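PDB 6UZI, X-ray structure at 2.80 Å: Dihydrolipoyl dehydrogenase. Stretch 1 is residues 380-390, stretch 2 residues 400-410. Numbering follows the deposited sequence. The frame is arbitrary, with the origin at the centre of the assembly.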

ATOM      1  N   VAL A 380      -2.240  16.921 -26.895  1.00 51.44           N
ATOM      2  CA  VAL A 380      -1.547  17.501 -25.754  1.00 47.96           C
ATOM      3  C   VAL A 380      -0.073  17.132 -25.833  1.00 52.83           C
ATOM      4  O   VAL A 380       0.276  15.972 -26.067  1.00 58.75           O
ATOM      5  CB  VAL A 380      -2.171  17.008 -24.442  1.00 43.57           C
ATOM      6  CG1 VAL A 380      -1.439  17.600 -23.240  1.00 35.27           C
ATOM      7  CG2 VAL A 380      -3.656  17.337 -24.418  1.00 36.20           C
ATOM      8  N   ALA A 381       0.799  18.115 -25.638  1.00 50.51           N
ATOM      9  CA  ALA A 381       2.228  17.849 -25.579  1.00 41.16           C
ATOM     10  C   ALA A 381       2.581  17.316 -24.195  1.00 42.70           C
ATOM     11  O   ALA A 381       2.431  18.025 -23.195  1.00 54.08           O
ATOM     12  CB  ALA A 381       3.006  19.120 -25.897  1.00 41.27           C
ATOM     13  N   TYR A 382       3.080  16.083 -24.129  1.00 42.01           N
ATOM     14  CA  TYR A 382       3.282  15.430 -22.843  1.00 45.90           C
ATOM     15  C   TYR A 382       4.647  14.754 -22.787  1.00 51.72           C
ATOM     16  O   TYR A 382       5.223  14.387 -23.816  1.00 55.08           O
ATOM     17  CB  TYR A 382       2.177  14.393 -22.564  1.00 35.93           C
ATOM     18  CG  TYR A 382       2.173  13.233 -23.531  1.00 32.76           C
ATOM     19  CD1 TYR A 382       2.854  12.053 -23.237  1.00 42.15           C
ATOM     20  CD2 TYR A 382       1.509  13.318 -24.747  1.00 41.65           C
ATOM     21  CE1 TYR A 382       2.865  10.984 -24.127  1.00 38.52           C
ATOM     22  CE2 TYR A 382       1.509  12.250 -25.647  1.00 46.46           C
ATOM     23  CZ  TYR A 382       2.190  11.090 -25.329  1.00 45.37           C
ATOM     24  OH  TYR A 382       2.199  10.040 -26.214  1.00 45.71           O
ATOM     25  N   LYS A 383       5.151  14.604 -21.559  1.00 47.83           N
ATOM     26  CA  LYS A 383       6.336  13.827 -21.219  1.00 48.78           C
ATOM     27  C   LYS A 383       5.917  12.525 -20.553  1.00 47.89           C
ATOM     28  O   LYS A 383       4.831  12.425 -19.979  1.00 43.71           O
ATOM     29  CB  LYS A 383       7.264  14.579 -20.255  1.00 42.86           C
ATOM     30  CG  LYS A 383       7.723  15.925 -20.709  1.00 49.46           C
ATOM     31  CD  LYS A 383       8.648  16.550 -19.676  1.00 55.36           C
ATOM     32  CE  LYS A 383       7.897  16.950 -18.413  1.00 52.22           C
ATOM     33  NZ  LYS A 383       8.764  17.710 -17.463  1.00 43.11           N
ATOM     34  N   THR A 384       6.791  11.525 -20.636  1.00 50.24           N
ATOM     35  CA  THR A 384       6.579  10.232 -19.999  1.00 45.93           C
ATOM     36  C   THR A 384       7.735   9.919 -19.057  1.00 45.85           C
ATOM     37  O   THR A 384       8.903  10.082 -19.423  1.00 52.10           O
ATOM     38  CB  THR A 384       6.438   9.114 -21.037  1.00 45.81           C
ATOM     39  OG1 THR A 384       5.307   9.375 -21.876  1.00 46.37           O
ATOM     40  CG2 THR A 384       6.265   7.772 -20.355  1.00 50.70           C
ATOM     41  N   GLY A 385       7.406   9.491 -17.844  1.00 35.76           N
ATOM     42  CA  GLY A 385       8.380   8.929 -16.930  1.00 37.74           C
ATOM     43  C   GLY A 385       7.959   7.518 -16.570  1.00 47.49           C
ATOM     44  O   GLY A 385       6.769   7.213 -16.495  1.00 47.83           O
ATOM     45  N   SER A 386       8.943   6.647 -16.364  1.00 47.42           N
ATOM     46  CA  SER A 386       8.639   5.228 -16.202  1.00 36.83           C
ATOM     47  C   SER A 386       9.752   4.551 -15.416  1.00 45.87           C
ATOM     48  O   SER A 386      10.915   4.600 -15.825  1.00 64.44           O
ATOM     49  CB  SER A 386       8.459   4.581 -17.572  1.00 43.60           C
ATOM     50  OG  SER A 386       7.903   3.286 -17.461  1.00 68.09           O
ATOM     51  N   PHE A 387       9.406   3.923 -14.291  1.00 42.28           N
ATOM     52  CA  PHE A 387      10.375   3.188 -13.485  1.00 43.18           C
ATOM     53  C   PHE A 387       9.886   1.768 -13.229  1.00 40.80           C
ATOM     54  O   PHE A 387       8.716   1.566 -12.894  1.00 36.51           O
ATOM     55  CB  PHE A 387      10.628   3.894 -12.150  1.00 40.91           C
ATOM     56  CG  PHE A 387      11.715   3.269 -11.333  1.00 42.93           C
ATOM     57  CD1 PHE A 387      13.050   3.573 -11.578  1.00 45.75           C
ATOM     58  CD2 PHE A 387      11.409   2.388 -10.312  1.00 40.51           C
ATOM     59  CE1 PHE A 387      14.060   3.005 -10.825  1.00 41.77           C
ATOM     60  CE2 PHE A 387      12.415   1.816  -9.555  1.00 45.70           C
ATOM     61  CZ  PHE A 387      13.747   2.128  -9.814  1.00 42.65           C
ATOM     62  N   PRO A 388      10.756   0.768 -13.362  1.00 36.77           N
ATOM     63  CA  PRO A 388      10.316  -0.626 -13.202  1.00 34.33           C
ATOM     64  C   PRO A 388      10.283  -1.096 -11.751  1.00 38.30           C
ATOM     65  O   PRO A 388      11.141  -0.746 -10.937  1.00 44.13           O
ATOM     66  CB  PRO A 388      11.360  -1.406 -14.009  1.00 31.15           C
ATOM     67  CG  PRO A 388      12.610  -0.574 -13.877  1.00 32.69           C
ATOM     68  CD  PRO A 388      12.154   0.866 -13.831  1.00 31.80           C
ATOM     69  N   MET A 389       9.286  -1.935 -11.440  1.00 36.97           N
ATOM     70  CA  MET A 389       9.116  -2.422 -10.072  1.00 34.97           C
ATOM     71  C   MET A 389      10.232  -3.369  -9.656  1.00 41.56           C
ATOM     72  O   MET A 389      10.564  -3.448  -8.468  1.00 40.68           O
ATOM     73  CB  MET A 389       7.767  -3.124  -9.915  1.00 36.57           C
ATOM     74  CG  MET A 389       6.553  -2.228 -10.065  1.00 37.07           C
ATOM     75  SD  MET A 389       6.449  -0.984  -8.776  1.00 46.60           S
ATOM     76  CE  MET A 389       6.154  -1.999  -7.334  1.00 46.43           C
ATOM     77  N   ARG A 390      10.797  -4.117 -10.606  1.00 46.63           N
ATOM     78  CA  ARG A 390      11.844  -5.081 -10.283  1.00 43.01           C
ATOM     79  C   ARG A 390      13.111  -4.414  -9.766  1.00 45.77           C
ATOM     80  O   ARG A 390      13.947  -5.092  -9.158  1.00 52.18           O
ATOM     81  CB  ARG A 390      12.137  -5.948 -11.511  1.00 46.36           C
ATOM     82  CG  ARG A 390      12.551  -5.155 -12.748  1.00 51.70           C
ATOM     83  CD  ARG A 390      12.649  -6.042 -13.984  1.00 59.71           C
ATOM     84  NE  ARG A 390      12.294  -5.316 -15.208  1.00 69.65           N
ATOM     85  CZ  ARG A 390      13.162  -4.705 -16.011  1.00 78.51           C
ATOM     86  NH1 ARG A 390      14.462  -4.725 -15.741  1.00 80.62           N
ATOM     87  NH2 ARG A 390      12.727  -4.074 -17.097  1.00 76.84           N
TER
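Stretch 2, residues 400-410: DTDGVIKILAD

Antiparallel strands pair through a regular ladder of backbone hydrogen bonds, to which side-chain contacts are added, and this pair from a dihydrolipoyl dehydrogenase illustrates the principle well. Stretch 2 is extended through 404-410 and runs against strand 382-388 with an angle of 153° between their N-to-C directions, the axes approaching to 4.5 Å. Residue numbers therefore rise along one strand as they fall along the other: Y382 lies beside D410, T384 beside L408, S386 beside K406 and P388 beside V404, while K383, G385 and F387 lie beside A409, I407 and I405.

Main-chain hydrogen bonds set this register. In each of the latter three pairs both residues donate and accept, closing a small ring. K383 N reaches A409 O at 2.7 Å and A409 N returns to K383 O at 3.1 Å; G385 N to I407 O is 2.8 Å and I407 N to G385 O 2.9 Å; F387 N to I405 O is 3.1 Å and I405 N to F387 O 3.0 Å. A proline cannot donate from its backbone nitrogen, but P388 occupies a non-hydrogen-bonded position, so the ladder loses nothing there. It gains one further rung beyond, from M389 N to G403 O at 2.9 Å, where stretch 1 enters a 3-10 segment.

Between the rings, alpha carbons carry their hydrogens toward carbonyl oxygens of the partner. S386 CA lies 3.2 Å from I405 O, K406 CA 3.3 Å from G385 O and L408 CA 3.4 Å from K383 O, contacts that supplement the conventional bonds.

Side chains alternate between the two faces of the sheet. T384, S386 and P388 share one face with L408, K406 and V404; there S386 OG approaches V404 CG2 to 3.2 Å and T384 OG1 lies 3.6 Å from L408 CD2. The same leucine methyl meets the ring of Y382 obliquely, with 4.0 Å between Y382 CD1 and L408 CD2. On the face of K383 and F387, the lysine chain passes over A409, its CE 4.0 Å from A409 CB. G385 offers no side chain to its partner I407 on this face.

At the M389 end of the contact, M389 SD lies 3.9 Å from I405 CG1. G403 sits at phi 119° and psi -173°, where a beta carbon would be jammed against the preceding carbonyl oxygen and would also crowd M389 CG, so the backbone here calls for glycine. Together the two stretches bury 826 Å².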

ATOM      1  N   ASP A 400       7.865  -9.805  -5.131  1.00 46.32           N
ATOM      2  CA  ASP A 400       6.772  -9.219  -5.910  1.00 36.79           C
ATOM      3  C   ASP A 400       7.364  -8.139  -6.813  1.00 38.61           C
ATOM      4  O   ASP A 400       7.281  -6.938  -6.549  1.00 45.45           O
ATOM      5  CB  ASP A 400       5.681  -8.683  -4.992  1.00 41.71           C
ATOM      6  CG  ASP A 400       5.032  -9.779  -4.151  1.00 49.89           C
ATOM      7  OD1 ASP A 400       4.828 -10.891  -4.680  1.00 57.13           O
ATOM      8  OD2 ASP A 400       4.746  -9.542  -2.959  1.00 54.48           O
ATOM      9  N   THR A 401       7.966  -8.593  -7.915  1.00 35.55           N
ATOM     10  CA  THR A 401       8.807  -7.756  -8.758  1.00 33.71           C
ATOM     11  C   THR A 401       8.174  -7.343 -10.080  1.00 39.65           C
ATOM     12  O   THR A 401       8.808  -6.600 -10.841  1.00 39.55           O
ATOM     13  CB  THR A 401      10.124  -8.478  -9.044  1.00 35.28           C
ATOM     14  OG1 THR A 401       9.840  -9.766  -9.602  1.00 36.26           O
ATOM     15  CG2 THR A 401      10.900  -8.655  -7.757  1.00 35.66           C
ATOM     16  N   ASP A 402       6.973  -7.816 -10.399  1.00 28.35           N
ATOM     17  CA  ASP A 402       6.371  -7.480 -11.685  1.00 31.27           C
ATOM     18  C   ASP A 402       5.827  -6.062 -11.692  1.00 33.58           C
ATOM     19  O   ASP A 402       5.294  -5.577 -10.690  1.00 40.72           O
ATOM     20  CB  ASP A 402       5.248  -8.454 -12.042  1.00 34.24           C
ATOM     21  CG  ASP A 402       5.765  -9.834 -12.403  1.00 47.87           C
ATOM     22  OD1 ASP A 402       6.999 -10.044 -12.393  1.00 50.14           O
ATOM     23  OD2 ASP A 402       4.929 -10.711 -12.696  1.00 52.70           O
ATOM     24  N   GLY A 403       5.984  -5.392 -12.823  1.00 32.65           N
ATOM     25  CA  GLY A 403       5.237  -4.187 -13.100  1.00 28.42           C
ATOM     26  C   GLY A 403       6.109  -2.965 -13.308  1.00 32.80           C
ATOM     27  O   GLY A 403       7.342  -3.022 -13.337  1.00 39.37           O
ATOM     28  N   VAL A 404       5.428  -1.826 -13.420  1.00 29.88           N
ATOM     29  CA  VAL A 404       6.055  -0.561 -13.755  1.00 25.00           C
ATOM     30  C   VAL A 404       5.130   0.543 -13.264  1.00 35.18           C
ATOM     31  O   VAL A 404       3.916   0.344 -13.133  1.00 29.14           O
ATOM     32  CB  VAL A 404       6.315  -0.472 -15.282  1.00 27.54           C
ATOM     33  CG1 VAL A 404       5.001  -0.386 -16.046  1.00 25.15           C
ATOM     34  CG2 VAL A 404       7.215   0.707 -15.621  1.00 40.41           C
ATOM     35  N   ILE A 405       5.714   1.703 -12.964  1.00 38.72           N
ATOM     36  CA  ILE A 405       4.984   2.928 -12.654  1.00 27.62           C
ATOM     37  C   ILE A 405       5.220   3.914 -13.788  1.00 34.25           C
ATOM     38  O   ILE A 405       6.364   4.128 -14.207  1.00 34.80           O
ATOM     39  CB  ILE A 405       5.422   3.530 -11.312  1.00 28.12           C
ATOM     40  CG1 ILE A 405       5.277   2.495 -10.198  1.00 30.38           C
ATOM     41  CG2 ILE A 405       4.625   4.789 -11.016  1.00 23.19           C
ATOM     42  CD1 ILE A 405       3.854   2.275  -9.780  1.00 25.93           C
ATOM     43  N   LYS A 406       4.140   4.505 -14.287  1.00 30.89           N
ATOM     44  CA  LYS A 406       4.201   5.379 -15.448  1.00 28.06           C
ATOM     45  C   LYS A 406       3.511   6.694 -15.128  1.00 32.26           C
ATOM     46  O   LYS A 406       2.359   6.705 -14.685  1.00 38.68           O
ATOM     47  CB  LYS A 406       3.560   4.701 -16.662  1.00 27.85           C
ATOM     48  CG  LYS A 406       3.315   5.613 -17.856  1.00 28.16           C
ATOM     49  CD  LYS A 406       2.458   4.898 -18.902  1.00 34.56           C
ATOM     50  CE  LYS A 406       2.505   5.613 -20.248  1.00 34.61           C
ATOM     51  NZ  LYS A 406       1.703   4.898 -21.269  1.00 30.56           N
ATOM     52  N   ILE A 407       4.214   7.799 -15.350  1.00 32.87           N
ATOM     53  CA  ILE A 407       3.701   9.132 -15.069  1.00 32.02           C
ATOM     54  C   ILE A 407       3.704   9.936 -16.363  1.00 38.44           C
ATOM     55  O   ILE A 407       4.699   9.938 -17.097  1.00 35.71           O
ATOM     56  CB  ILE A 407       4.530   9.841 -13.986  1.00 34.90           C
ATOM     57  CG1 ILE A 407       4.304   9.182 -12.625  1.00 29.32           C
ATOM     58  CG2 ILE A 407       4.174  11.328 -13.931  1.00 26.28           C
ATOM     59  CD1 ILE A 407       5.194   9.737 -11.518  1.00 29.85           C
ATOM     60  N   LEU A 408       2.593  10.614 -16.634  1.00 40.31           N
ATOM     61  CA  LEU A 408       2.457  11.522 -17.761  1.00 38.34           C
ATOM     62  C   LEU A 408       2.399  12.949 -17.228  1.00 42.86           C
ATOM     63  O   LEU A 408       1.637  13.239 -16.299  1.00 37.86           O
ATOM     64  CB  LEU A 408       1.201  11.194 -18.569  1.00 37.36           C
ATOM     65  CG  LEU A 408       1.110   9.757 -19.078  1.00 41.56           C
ATOM     66  CD1 LEU A 408      -0.286   9.444 -19.595  1.00 36.02           C
ATOM     67  CD2 LEU A 408       2.136   9.534 -20.166  1.00 50.31           C
ATOM     68  N   ALA A 409       3.206  13.837 -17.814  1.00 45.03           N
ATOM     69  CA  ALA A 409       3.308  15.217 -17.367  1.00 37.12           C
ATOM     70  C   ALA A 409       3.246  16.167 -18.553  1.00 42.69           C
ATOM     71  O   ALA A 409       3.717  15.842 -19.646  1.00 52.85           O
ATOM     72  CB  ALA A 409       4.609  15.448 -16.597  1.00 35.83           C
ATOM     73  N   ASP A 410       2.666  17.349 -18.328  1.00 44.96           N
ATOM     74  CA  ASP A 410       2.635  18.374 -19.368  1.00 45.36           C
ATOM     75  C   ASP A 410       4.060  18.822 -19.670  1.00 40.85           C
ATOM     76  O   ASP A 410       4.832  19.126 -18.759  1.00 44.51           O
ATOM     77  CB  ASP A 410       1.777  19.569 -18.925  1.00 43.03           C
ATOM     78  CG  ASP A 410       1.547  20.585 -20.047  1.00 51.73           C
ATOM     79  OD1 ASP A 410       2.283  21.599 -20.113  1.00 52.28           O
ATOM     80  OD2 ASP A 410       0.652  20.352 -20.887  1.00 55.29           O
TER